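Local coordinates for cryptochrome DASH (Arabidopsis thaliana, PDB 2J4D), which repairs cyclobutane pyrimidine dimers in single-stranded DNA as a flavoprotein photolyase with a folate light antenna, and may also act as a photoreceptor, at residues D192-F197 with V322-I327; R329-F334 with W432-G437; Y463-F466 with L471-L474. All coordinates share one frame; numbering follows the deposited sequence.

Interaction 1 (D192-F197 with V322-I327); sequences DVYTQF and VLFELI. With FAD (flavin-adenine dinucleotide), chain C.
Phe324 and Ile327, one turn apart on helix 317-339, receive Tyr194 and Phe197 from the first turn of helix 194-204. The contact belongs to the photolyase/cryptochrome fold, in which an all-helical FAD-binding domain follows an N-terminal alpha/beta domain; here the long helix that lines the flavin pocket meets the helix that follows the last strand of the five-stranded parallel sheet.

The ring of Phe324 lies across the end of Tyr194 in an edge-to-face pair, with planes at 77° and centroids 5.5 Å apart. Tyr194 is the edge partner: its CE2 comes to 3.7 Å from Phe324 CZ, while its hydroxyl sits over the centre of the Phe324 ring. With CG trans to the backbone N (chi1 171°), Tyr194 reaches straight across to the long helix, and its OH donates a hydrogen bond of 2.9 Å to the carbonyl O of Phe324. The donor is tilted 25° from the carbonyl plane. One residue thus offers Tyr194 both a ring face and a backbone acceptor. Trp328 stacks on the Tyr194 ring and also meets Phe324, extending the aromatic cluster.

Glu325 and Leu326, on another side of the helix, meet the cofactor: Glu325 OE1 lies 3.1 Å from N7A of the FAD adenine, and Leu326 N is 3.8 Å from the ribose O4B. The helix therefore carries the tyrosine on one side and the adenosine half of FAD on another.

Ile327 closes the contact with its CG2 methyl, which fits between the two aromatic residues of helix 194-204. That methyl is 3.9 Å from Tyr194 CE1 and approaches the Phe197 ring obliquely, 3.6 Å from CE2.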
loop_
_atom_site.group_PDB
_atom_site.type_symbol
_atom_site.label_atom_id
_atom_site.label_comp_id
_atom_site.label_asym_id
_atom_site.label_seq_id
_atom_site.Cartn_x
_atom_site.Cartn_y
_atom_site.Cartn_z
ATOM N N ASP A 192 -11.599 19.691 -3.575
ATOM C CA ASP A 192 -10.624 19.709 -2.484
ATOM C C ASP A 192 -11.220 19.203 -1.175
ATOM O O ASP A 192 -10.536 19.131 -0.156
ATOM C CB ASP A 192 -10.046 21.115 -2.282
ATOM C CG ASP A 192 -8.974 21.454 -3.312
ATOM O OD1 ASP A 192 -8.325 20.514 -3.820
ATOM O OD2 ASP A 192 -8.768 22.653 -3.605
ATOM N N VAL A 193 -12.502 18.864 -1.210
ATOM C CA VAL A 193 -13.195 18.336 -0.039
ATOM C C VAL A 193 -13.614 16.899 -0.346
ATOM O O VAL A 193 -14.347 16.648 -1.299
ATOM C CB VAL A 193 -14.444 19.168 0.287
ATOM C CG1 VAL A 193 -15.218 18.525 1.437
ATOM C CG2 VAL A 193 -14.024 20.587 0.657
ATOM N N TYR A 194 -13.139 15.957 0.460
ATOM C CA TYR A 194 -13.456 14.548 0.243
ATOM C C TYR A 194 -14.941 14.248 0.115
ATOM O O TYR A 194 -15.356 13.500 -0.771
ATOM C CB TYR A 194 -12.894 13.694 1.377
ATOM C CG TYR A 194 -13.376 12.256 1.333
ATOM C CD1 TYR A 194 -12.786 11.320 0.477
ATOM C CD2 TYR A 194 -14.435 11.837 2.138
ATOM C CE1 TYR A 194 -13.244 9.998 0.435
ATOM C CE2 TYR A 194 -14.900 10.526 2.098
ATOM C CZ TYR A 194 -14.300 9.617 1.248
ATOM O OH TYR A 194 -14.767 8.329 1.225
ATOM N N THR A 195 -15.738 14.814 1.015
ATOM C CA THR A 195 -17.171 14.569 1.002
ATOM C C THR A 195 -17.781 14.882 -0.352
ATOM O O THR A 195 -18.641 14.146 -0.839
ATOM C CB THR A 195 -17.885 15.397 2.078
ATOM O OG1 THR A 195 -17.379 15.023 3.365
ATOM C CG2 THR A 195 -19.382 15.138 2.039
ATOM N N GLN A 196 -17.336 15.973 -0.961
ATOM C CA GLN A 196 -17.857 16.345 -2.265
ATOM C C GLN A 196 -17.419 15.369 -3.347
ATOM O O GLN A 196 -18.203 15.023 -4.230
ATOM C CB GLN A 196 -17.432 17.766 -2.610
ATOM C CG GLN A 196 -18.108 18.783 -1.706
ATOM C CD GLN A 196 -19.614 18.547 -1.601
ATOM O OE1 GLN A 196 -20.147 18.290 -0.513
ATOM N NE2 GLN A 196 -20.303 18.626 -2.737
ATOM N N PHE A 197 -16.166 14.924 -3.275
ATOM C CA PHE A 197 -15.649 13.953 -4.237
ATOM C C PHE A 197 -16.464 12.670 -4.102
ATOM O O PHE A 197 -16.951 12.115 -5.084
ATOM C CB PHE A 197 -14.178 13.645 -3.940
ATOM C CG PHE A 197 -13.670 12.410 -4.622
ATOM C CD1 PHE A 197 -13.372 12.420 -5.981
ATOM C CD2 PHE A 197 -13.486 11.227 -3.903
ATOM C CE1 PHE A 197 -12.894 11.270 -6.616
ATOM C CE2 PHE A 197 -13.011 10.072 -4.529
ATOM C CZ PHE A 197 -12.714 10.094 -5.886
ATOM N N VAL A 322 -16.494 -0.329 4.239
ATOM C CA VAL A 322 -15.216 -0.752 3.691
ATOM C C VAL A 322 -15.044 -0.046 2.341
ATOM O O VAL A 322 -13.935 0.316 1.960
ATOM C CB VAL A 322 -15.143 -2.286 3.516
ATOM C CG1 VAL A 322 -16.209 -2.763 2.543
ATOM C CG2 VAL A 322 -13.765 -2.682 3.013
ATOM N N LEU A 323 -16.150 0.180 1.637
ATOM C CA LEU A 323 -16.089 0.860 0.344
ATOM C C LEU A 323 -15.816 2.339 0.552
ATOM O O LEU A 323 -15.095 2.963 -0.219
ATOM C CB LEU A 323 -17.396 0.664 -0.424
ATOM C CG LEU A 323 -17.739 -0.800 -0.687
ATOM C CD1 LEU A 323 -18.987 -0.879 -1.547
ATOM C CD2 LEU A 323 -16.566 -1.492 -1.382
ATOM N N PHE A 324 -16.404 2.899 1.601
ATOM C CA PHE A 324 -16.195 4.302 1.953
ATOM C C PHE A 324 -14.679 4.525 2.128
ATOM O O PHE A 324 -14.111 5.508 1.636
ATOM C CB PHE A 324 -16.929 4.591 3.276
ATOM C CG PHE A 324 -16.775 5.997 3.786
ATOM C CD1 PHE A 324 -17.658 6.997 3.399
ATOM C CD2 PHE A 324 -15.758 6.316 4.683
ATOM C CE1 PHE A 324 -17.531 8.298 3.899
ATOM C CE2 PHE A 324 -15.621 7.612 5.186
ATOM C CZ PHE A 324 -16.508 8.602 4.794
ATOM N N GLU A 325 -14.020 3.608 2.829
ATOM C CA GLU A 325 -12.586 3.759 3.059
ATOM C C GLU A 325 -11.759 3.576 1.777
ATOM O O GLU A 325 -10.737 4.249 1.588
ATOM C CB GLU A 325 -12.121 2.787 4.146
ATOM C CG GLU A 325 -12.744 3.027 5.530
ATOM C CD GLU A 325 -12.515 4.436 6.085
ATOM O OE1 GLU A 325 -11.511 5.084 5.724
ATOM O OE2 GLU A 325 -13.341 4.892 6.905
ATOM N N LEU A 326 -12.197 2.681 0.895
ATOM C CA LEU A 326 -11.482 2.471 -0.359
ATOM C C LEU A 326 -11.605 3.716 -1.228
ATOM O O LEU A 326 -10.733 3.987 -2.057
ATOM C CB LEU A 326 -12.031 1.251 -1.110
ATOM C CG LEU A 326 -11.580 -0.102 -0.555
ATOM C CD1 LEU A 326 -12.303 -1.239 -1.276
ATOM C CD2 LEU A 326 -10.056 -0.221 -0.720
ATOM N N ILE A 327 -12.692 4.467 -1.045
ATOM C CA ILE A 327 -12.890 5.699 -1.805
ATOM C C ILE A 327 -11.889 6.748 -1.319
ATOM O O ILE A 327 -11.473 7.622 -2.080
ATOM C CB ILE A 327 -14.349 6.214 -1.674
ATOM C CG1 ILE A 327 -15.291 5.211 -2.350
ATOM C CG2 ILE A 327 -14.503 7.575 -2.348
ATOM C CD1 ILE A 327 -16.760 5.559 -2.239
HETATM P PA FAD C . -9.271 -0.360 6.803
HETATM O O1A FAD C . -9.604 -1.799 6.784
HETATM O O2A FAD C . -9.897 0.530 7.809
HETATM O O5B FAD C . -9.563 0.289 5.360
HETATM C C5B FAD C . -9.662 -0.545 4.184
HETATM C C4B FAD C . -8.786 0.070 3.087
HETATM O O4B FAD C . -9.243 1.398 2.835
HETATM C C3B FAD C . -7.310 0.208 3.440
HETATM O O3B FAD C . -6.593 -1.005 3.283
HETATM C C2B FAD C . -6.896 1.313 2.517
HETATM O O2B FAD C . -6.493 0.898 1.231
HETATM C C1B FAD C . -8.124 2.239 2.512
HETATM N N9A FAD C . -8.080 3.354 3.482
HETATM C C8A FAD C . -8.647 3.404 4.740
HETATM N N7A FAD C . -8.429 4.559 5.353
HETATM C C5A FAD C . -7.692 5.299 4.454
HETATM C C6A FAD C . -7.147 6.603 4.521
HETATM N N6A FAD C . -7.287 7.424 5.553
HETATM N N1A FAD C . -6.434 7.050 3.421
HETATM C C2A FAD C . -6.264 6.234 2.329
HETATM N N3A FAD C . -6.757 4.978 2.202
HETATM C C4A FAD C . -7.451 4.553 3.293
HETATM N N1 FAD C . -2.604 4.011 3.903
HETATM C C2 FAD C . -1.881 3.374 2.916
HETATM O O2 FAD C . -2.398 2.541 2.195
HETATM N N3 FAD C . -0.526 3.710 2.762
HETATM C C4 FAD C . 0.138 4.648 3.548
HETATM O O4 FAD C . 1.343 4.899 3.364
HETATM C C4X FAD C . -0.611 5.297 4.560
HETATM N N5 FAD C . -0.023 6.254 5.402
HETATM C C5X FAD C . -0.794 6.971 6.319
HETATM C C6 FAD C . -0.230 8.010 7.070
HETATM C C7 FAD C . -0.981 8.755 8.009
HETATM C C7M FAD C . -0.313 9.864 8.784
HETATM C C8 FAD C . -2.373 8.423 8.190
HETATM C C8M FAD C . -3.259 9.167 9.177
HETATM C C9 FAD C . -2.951 7.381 7.440
HETATM C C9A FAD C . -2.185 6.636 6.494
HETATM N N10 FAD C . -2.744 5.574 5.723
HETATM C C10 FAD C . -1.985 4.949 4.709
HETATM C "C1'" FAD C . -4.229 5.374 5.687
HETATM C "C2'" FAD C . -4.818 4.361 6.690
HETATM O "O2'" FAD C . -4.351 4.652 7.996
HETATM C "C3'" FAD C . -4.406 2.943 6.299
HETATM O "O3'" FAD C . -4.810 2.652 4.946
HETATM C "C4'" FAD C . -5.021 1.833 7.168
HETATM O "O4'" FAD C . -4.603 1.977 8.528
HETATM C "C5'" FAD C . -4.576 0.479 6.631
HETATM O "O5'" FAD C . -5.155 -0.570 7.410
HETATM P P FAD C . -6.481 -1.349 7.057
HETATM O O1P FAD C . -6.219 -1.987 5.756
HETATM O O2P FAD C . -6.792 -2.294 8.164
HETATM O O3P FAD C . -7.678 -0.307 7.059
#

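Interaction 2 (R329-F334 with W432-G437); sequences RDYFRF and WTYGAG. With FAD (flavin-adenine dinucleotide), chain C.
Aromatic packing carries the contact between Phe332 on helix 317-339 and Tyr434 near the end of helix 425-436. The two rings form a T-shaped pair, with planes at 80° and centroids 5.3 Å apart: the edge of Phe332 points into one face of Tyr434, CE1 of Phe332 lying 3.9 Å from CE1 of Tyr434. Tyr331 has CG opposite its backbone N (chi1 -175°), which sends a third ring out toward Tyr434; the Tyr434 hydroxyl meets it at the edge, with Tyr331 CE2 3.4 Å from Tyr434 OH.

The polar link is indirect. A water lies 2.7 Å from Tyr434 OH and donates a longer hydrogen bond, 3.3 Å, to Tyr331 OH, whose stronger partner is the carbonyl O of Pro191. The two phenols are thereby joined at their polar ends, while the side chains cross at about a right angle.

FAD is reached from both segments. Phe332 CD2 is 3.7 Å from the adenine N1A, which meets the phenylalanine near its ring plane, so this ring serves the cofactor and Tyr434 with different parts of its rim. Trp432 turns one face to the C7M methyl of the isoalloxazine, 3.4 Å from NE1. Past Tyr434, Gly437 ends helix 425-436 in a Schellman motif. Together the two helices form part of the wall of the FAD pocket in the helical domain of class-1 photolyases and cryptochromes.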
loop_
_atom_site.group_PDB
_atom_site.type_symbol
_atom_site.label_atom_id
_atom_site.label_comp_id
_atom_site.label_asym_id
_atom_site.label_seq_id
_atom_site.Cartn_x
_atom_site.Cartn_y
_atom_site.Cartn_z
ATOM N N ARG A 329 -8.905 5.990 -0.471
ATOM C CA ARG A 329 -7.680 5.604 -1.177
ATOM C C ARG A 329 -7.722 6.181 -2.602
ATOM O O ARG A 329 -6.738 6.743 -3.090
ATOM C CB ARG A 329 -7.556 4.080 -1.217
ATOM C CG ARG A 329 -6.417 3.564 -2.080
ATOM C CD ARG A 329 -6.206 2.063 -1.881
ATOM N NE ARG A 329 -5.195 1.554 -2.796
ATOM C CZ ARG A 329 -5.426 1.263 -4.073
ATOM N NH1 ARG A 329 -6.641 1.417 -4.589
ATOM N NH2 ARG A 329 -4.432 0.850 -4.845
ATOM N N ASP A 330 -8.867 6.033 -3.268
ATOM C CA ASP A 330 -9.043 6.576 -4.617
ATOM C C ASP A 330 -8.794 8.082 -4.601
ATOM O O ASP A 330 -8.079 8.629 -5.450
ATOM C CB ASP A 330 -10.479 6.350 -5.105
ATOM C CG ASP A 330 -10.677 5.012 -5.784
ATOM O OD1 ASP A 330 -9.841 4.092 -5.623
ATOM O OD2 ASP A 330 -11.704 4.881 -6.485
ATOM N N TYR A 331 -9.407 8.752 -3.631
ATOM C CA TYR A 331 -9.291 10.199 -3.511
ATOM C C TYR A 331 -7.851 10.672 -3.416
ATOM O O TYR A 331 -7.454 11.590 -4.126
ATOM C CB TYR A 331 -10.078 10.697 -2.295
ATOM C CG TYR A 331 -10.106 12.201 -2.155
ATOM C CD1 TYR A 331 -10.660 13.003 -3.156
ATOM C CD2 TYR A 331 -9.572 12.827 -1.027
ATOM C CE1 TYR A 331 -10.682 14.389 -3.041
ATOM C CE2 TYR A 331 -9.587 14.215 -0.898
ATOM C CZ TYR A 331 -10.143 14.989 -1.908
ATOM O OH TYR A 331 -10.161 16.359 -1.788
ATOM N N PHE A 332 -7.059 10.067 -2.535
ATOM C CA PHE A 332 -5.672 10.509 -2.425
ATOM C C PHE A 332 -4.868 10.196 -3.682
ATOM O O PHE A 332 -3.940 10.926 -4.030
ATOM C CB PHE A 332 -5.003 9.909 -1.184
ATOM C CG PHE A 332 -5.366 10.627 0.095
ATOM C CD1 PHE A 332 -5.126 11.994 0.229
ATOM C CD2 PHE A 332 -5.951 9.944 1.152
ATOM C CE1 PHE A 332 -5.465 12.668 1.399
ATOM C CE2 PHE A 332 -6.295 10.608 2.332
ATOM C CZ PHE A 332 -6.051 11.971 2.457
ATOM N N ARG A 333 -5.226 9.115 -4.365
ATOM C CA ARG A 333 -4.526 8.753 -5.594
ATOM C C ARG A 333 -4.793 9.837 -6.651
ATOM O O ARG A 333 -3.866 10.312 -7.314
ATOM C CB ARG A 333 -5.006 7.374 -6.078
ATOM C CG ARG A 333 -4.619 7.021 -7.506
ATOM C CD ARG A 333 -3.133 6.804 -7.675
ATOM N NE ARG A 333 -2.664 5.629 -6.949
ATOM C CZ ARG A 333 -1.450 5.105 -7.084
ATOM N NH1 ARG A 333 -0.577 5.651 -7.926
ATOM N NH2 ARG A 333 -1.102 4.043 -6.371
ATOM N N PHE A 334 -6.051 10.246 -6.807
ATOM C CA PHE A 334 -6.354 11.285 -7.798
ATOM C C PHE A 334 -5.789 12.626 -7.338
ATOM O O PHE A 334 -5.304 13.418 -8.141
ATOM C CB PHE A 334 -7.870 11.411 -8.030
ATOM C CG PHE A 334 -8.501 10.181 -8.640
ATOM C CD1 PHE A 334 -7.970 9.606 -9.789
ATOM C CD2 PHE A 334 -9.631 9.602 -8.064
ATOM C CE1 PHE A 334 -8.553 8.463 -10.354
ATOM C CE2 PHE A 334 -10.224 8.460 -8.622
ATOM C CZ PHE A 334 -9.680 7.893 -9.769
ATOM N N TRP A 432 -0.638 12.628 5.606
ATOM C CA TRP A 432 0.236 13.476 6.415
ATOM C C TRP A 432 -0.068 14.966 6.211
ATOM O O TRP A 432 -0.094 15.723 7.182
ATOM C CB TRP A 432 1.726 13.210 6.128
ATOM C CG TRP A 432 2.317 12.136 7.000
ATOM C CD1 TRP A 432 2.430 10.802 6.708
ATOM C CD2 TRP A 432 2.809 12.294 8.339
ATOM N NE1 TRP A 432 2.954 10.124 7.785
ATOM C CE2 TRP A 432 3.196 11.015 8.798
ATOM C CE3 TRP A 432 2.956 13.394 9.196
ATOM C CZ2 TRP A 432 3.721 10.803 10.082
ATOM C CZ3 TRP A 432 3.476 13.183 10.471
ATOM C CH2 TRP A 432 3.850 11.897 10.900
ATOM N N THR A 433 -0.308 15.395 4.969
ATOM C CA THR A 433 -0.608 16.807 4.739
ATOM C C THR A 433 -1.882 17.175 5.481
ATOM O O THR A 433 -1.980 18.264 6.059
ATOM C CB THR A 433 -0.788 17.152 3.241
ATOM O OG1 THR A 433 -1.890 16.416 2.698
ATOM C CG2 THR A 433 0.472 16.829 2.473
ATOM N N TYR A 434 -2.858 16.268 5.464
ATOM C CA TYR A 434 -4.112 16.486 6.173
ATOM C C TYR A 434 -3.840 16.643 7.667
ATOM O O TYR A 434 -4.202 17.653 8.273
ATOM C CB TYR A 434 -5.061 15.307 5.946
ATOM C CG TYR A 434 -6.049 15.533 4.829
ATOM C CD1 TYR A 434 -5.626 15.988 3.579
ATOM C CD2 TYR A 434 -7.410 15.301 5.019
ATOM C CE1 TYR A 434 -6.533 16.209 2.545
ATOM C CE2 TYR A 434 -8.327 15.517 3.992
ATOM C CZ TYR A 434 -7.881 15.971 2.759
ATOM O OH TYR A 434 -8.777 16.182 1.736
ATOM N N GLY A 435 -3.190 15.640 8.253
ATOM C CA GLY A 435 -2.877 15.681 9.671
ATOM C C GLY A 435 -2.030 16.871 10.081
ATOM O O GLY A 435 -2.179 17.399 11.183
ATOM N N ALA A 436 -1.142 17.302 9.195
ATOM C CA ALA A 436 -0.266 18.428 9.476
ATOM C C ALA A 436 -0.969 19.763 9.238
ATOM O O ALA A 436 -0.418 20.817 9.541
ATOM C CB ALA A 436 0.983 18.341 8.615
ATOM N N GLY A 437 -2.179 19.708 8.691
ATOM C CA GLY A 437 -2.933 20.917 8.417
ATOM C C GLY A 437 -2.458 21.707 7.209
ATOM O O GLY A 437 -2.681 22.916 7.135
HETATM P PA FAD C . -9.271 -0.360 6.803
HETATM O O1A FAD C . -9.604 -1.799 6.784
HETATM O O2A FAD C . -9.897 0.530 7.809
HETATM O O5B FAD C . -9.563 0.289 5.360
HETATM C C5B FAD C . -9.662 -0.545 4.184
HETATM C C4B FAD C . -8.786 0.070 3.087
HETATM O O4B FAD C . -9.243 1.398 2.835
HETATM C C3B FAD C . -7.310 0.208 3.440
HETATM O O3B FAD C . -6.593 -1.005 3.283
HETATM C C2B FAD C . -6.896 1.313 2.517
HETATM O O2B FAD C . -6.493 0.898 1.231
HETATM C C1B FAD C . -8.124 2.239 2.512
HETATM N N9A FAD C . -8.080 3.354 3.482
HETATM C C8A FAD C . -8.647 3.404 4.740
HETATM N N7A FAD C . -8.429 4.559 5.353
HETATM C C5A FAD C . -7.692 5.299 4.454
HETATM C C6A FAD C . -7.147 6.603 4.521
HETATM N N6A FAD C . -7.287 7.424 5.553
HETATM N N1A FAD C . -6.434 7.050 3.421
HETATM C C2A FAD C . -6.264 6.234 2.329
HETATM N N3A FAD C . -6.757 4.978 2.202
HETATM C C4A FAD C . -7.451 4.553 3.293
HETATM N N1 FAD C . -2.604 4.011 3.903
HETATM C C2 FAD C . -1.881 3.374 2.916
HETATM O O2 FAD C . -2.398 2.541 2.195
HETATM N N3 FAD C . -0.526 3.710 2.762
HETATM C C4 FAD C . 0.138 4.648 3.548
HETATM O O4 FAD C . 1.343 4.899 3.364
HETATM C C4X FAD C . -0.611 5.297 4.560
HETATM N N5 FAD C . -0.023 6.254 5.402
HETATM C C5X FAD C . -0.794 6.971 6.319
HETATM C C6 FAD C . -0.230 8.010 7.070
HETATM C C7 FAD C . -0.981 8.755 8.009
HETATM C C7M FAD C . -0.313 9.864 8.784
HETATM C C8 FAD C . -2.373 8.423 8.190
HETATM C C8M FAD C . -3.259 9.167 9.177
HETATM C C9 FAD C . -2.951 7.381 7.440
HETATM C C9A FAD C . -2.185 6.636 6.494
HETATM N N10 FAD C . -2.744 5.574 5.723
HETATM C C10 FAD C . -1.985 4.949 4.709
HETATM C "C1'" FAD C . -4.229 5.374 5.687
HETATM C "C2'" FAD C . -4.818 4.361 6.690
HETATM O "O2'" FAD C . -4.351 4.652 7.996
HETATM C "C3'" FAD C . -4.406 2.943 6.299
HETATM O "O3'" FAD C . -4.810 2.652 4.946
HETATM C "C4'" FAD C . -5.021 1.833 7.168
HETATM O "O4'" FAD C . -4.603 1.977 8.528
HETATM C "C5'" FAD C . -4.576 0.479 6.631
HETATM O "O5'" FAD C . -5.155 -0.570 7.410
HETATM P P FAD C . -6.481 -1.349 7.057
HETATM O O1P FAD C . -6.219 -1.987 5.756
HETATM O O2P FAD C . -6.792 -2.294 8.164
HETATM O O3P FAD C . -7.678 -0.307 7.059
HETATM O O HOH W 1 -7.949 18.045 -0.100
#

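Interaction 3 (Y463-F466 with L471-L474); sequences YVAF and LRRL
Arg472 grips two successive carbonyl groups of helix 462-467. Its NE donates to Ala465 O at 2.9 Å with an N-H...O angle of 163°, and its NH2 donates to Phe466 O, also at 2.9 Å but more bent, at 150°. Both acceptors lie near the guanidinium plane, although NE stands above the carbonyl plane of Ala465. The two bonds use one edge of the group and fix its rotation.

The chain of Arg472 runs extended from CG to NE, which brings its aliphatic part against Ala465: Arg472 CG is 3.2 Å from Ala465 O and also packs on the CB methyl. The Phe466 ring runs alongside the guanidinium, the planes 31° apart, with Arg472 NH2 placed obliquely 4.1 Å from Phe466 CD2. On the buried side, Leu471 CD1 meets Val464 CG2 at 4.0 Å.

Farther out, Arg244, a cation-pi partner of the Phe466 ring, shares Phe466 O, probably offsetting the like charges in part. Pro374 touches both Val464 and Leu471. Asp458 receives hydrogen bonds from the backbone N atoms of Tyr463 and Val464, holding the first turn. A short helix with its last carbonyls bound by an arginine, this lies in the FAD-binding domain of the photolyase fold.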
loop_
_atom_site.group_PDB
_atom_site.type_symbol
_atom_site.label_atom_id
_atom_site.label_comp_id
_atom_site.label_asym_id
_atom_site.label_seq_id
_atom_site.Cartn_x
_atom_site.Cartn_y
_atom_site.Cartn_z
ATOM N N TYR A 463 -3.867 -1.865 24.826
ATOM C CA TYR A 463 -2.953 -1.665 23.701
ATOM C C TYR A 463 -1.546 -1.260 24.132
ATOM O O TYR A 463 -0.570 -1.898 23.745
ATOM C CB TYR A 463 -3.511 -0.613 22.729
ATOM C CG TYR A 463 -2.551 -0.262 21.604
ATOM C CD1 TYR A 463 -2.324 -1.146 20.546
ATOM C CD2 TYR A 463 -1.835 0.933 21.625
ATOM C CE1 TYR A 463 -1.402 -0.847 19.539
ATOM C CE2 TYR A 463 -0.909 1.242 20.622
ATOM C CZ TYR A 463 -0.699 0.347 19.587
ATOM O OH TYR A 463 0.224 0.645 18.612
ATOM N N VAL A 464 -1.425 -0.203 24.924
ATOM C CA VAL A 464 -0.096 0.217 25.348
ATOM C C VAL A 464 0.601 -0.858 26.184
ATOM O O VAL A 464 1.824 -0.994 26.131
ATOM C CB VAL A 464 -0.136 1.548 26.126
ATOM C CG1 VAL A 464 -0.738 2.626 25.245
ATOM C CG2 VAL A 464 -0.931 1.400 27.413
ATOM N N ALA A 465 -0.180 -1.639 26.925
ATOM C CA ALA A 465 0.368 -2.704 27.770
ATOM C C ALA A 465 0.939 -3.849 26.940
ATOM O O ALA A 465 1.936 -4.473 27.318
ATOM C CB ALA A 465 -0.716 -3.239 28.714
ATOM N N PHE A 466 0.299 -4.138 25.814
ATOM C CA PHE A 466 0.772 -5.206 24.950
ATOM C C PHE A 466 2.140 -4.846 24.377
ATOM O O PHE A 466 3.045 -5.682 24.333
ATOM C CB PHE A 466 -0.226 -5.455 23.806
ATOM C CG PHE A 466 0.270 -6.430 22.776
ATOM C CD1 PHE A 466 0.953 -5.985 21.647
ATOM C CD2 PHE A 466 0.100 -7.800 22.961
ATOM C CE1 PHE A 466 1.466 -6.889 20.717
ATOM C CE2 PHE A 466 0.609 -8.719 22.038
ATOM C CZ PHE A 466 1.296 -8.262 20.911
ATOM N N LEU A 471 4.179 -2.036 31.547
ATOM C CA LEU A 471 2.952 -1.395 32.027
ATOM C C LEU A 471 1.865 -2.426 32.325
ATOM O O LEU A 471 0.833 -2.097 32.912
ATOM C CB LEU A 471 2.410 -0.409 30.983
ATOM C CG LEU A 471 3.327 0.674 30.417
ATOM C CD1 LEU A 471 2.547 1.505 29.402
ATOM C CD2 LEU A 471 3.855 1.556 31.542
ATOM N N ARG A 472 2.097 -3.669 31.911
ATOM C CA ARG A 472 1.127 -4.747 32.102
ATOM C C ARG A 472 0.641 -4.967 33.530
ATOM O O ARG A 472 -0.523 -5.310 33.749
ATOM C CB ARG A 472 1.692 -6.062 31.564
ATOM C CG ARG A 472 1.642 -6.155 30.058
ATOM C CD ARG A 472 2.373 -7.367 29.518
ATOM N NE ARG A 472 2.490 -7.266 28.067
ATOM C CZ ARG A 472 2.887 -8.250 27.269
ATOM N NH1 ARG A 472 3.210 -9.434 27.774
ATOM N NH2 ARG A 472 2.956 -8.046 25.959
ATOM N N ARG A 473 1.529 -4.772 34.498
ATOM C CA ARG A 473 1.185 -4.980 35.898
ATOM C C ARG A 473 0.318 -3.871 36.473
ATOM O O ARG A 473 -0.489 -4.106 37.374
ATOM C CB ARG A 473 2.462 -5.095 36.724
ATOM C CG ARG A 473 3.240 -3.803 36.827
ATOM C CD ARG A 473 4.657 -4.087 37.282
ATOM N NE ARG A 473 5.370 -2.879 37.677
ATOM C CZ ARG A 473 5.010 -2.103 38.694
ATOM N NH1 ARG A 473 3.939 -2.408 39.418
ATOM N NH2 ARG A 473 5.726 -1.029 38.996
ATOM N N LEU A 474 0.489 -2.664 35.953
ATOM C CA LEU A 474 -0.263 -1.515 36.432
ATOM C C LEU A 474 -1.748 -1.585 36.112
ATOM O O LEU A 474 -2.162 -2.202 35.128
ATOM C CB LEU A 474 0.294 -0.237 35.817
ATOM C CG LEU A 474 1.805 -0.049 35.851
ATOM C CD1 LEU A 474 2.164 1.202 35.077
ATOM C CD2 LEU A 474 2.279 0.043 37.287
#

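Interactions 1 and 2 are neighbours on helix 317-339, their centres about 11 Å apart, and both reach FAD. They touch directly: Phe197 CG packs 3.4 Å from Tyr331 CD1, so a ring of interaction 1 meets a ring of interaction 2, the planes inclined at about 40°. Along this helix, Glu325, Leu326, Arg329 and Phe332 face the adenosine half of the cofactor, and Trp432 adds a contact at the flavin methyl. Asp192 lies in one of the folate pockets, and the side chain of Phe332 is about 13 Å from a bound folate. Interaction 3 is separate, its nearest atoms about 14 Å from interaction 2 and 18 Å from interaction 1.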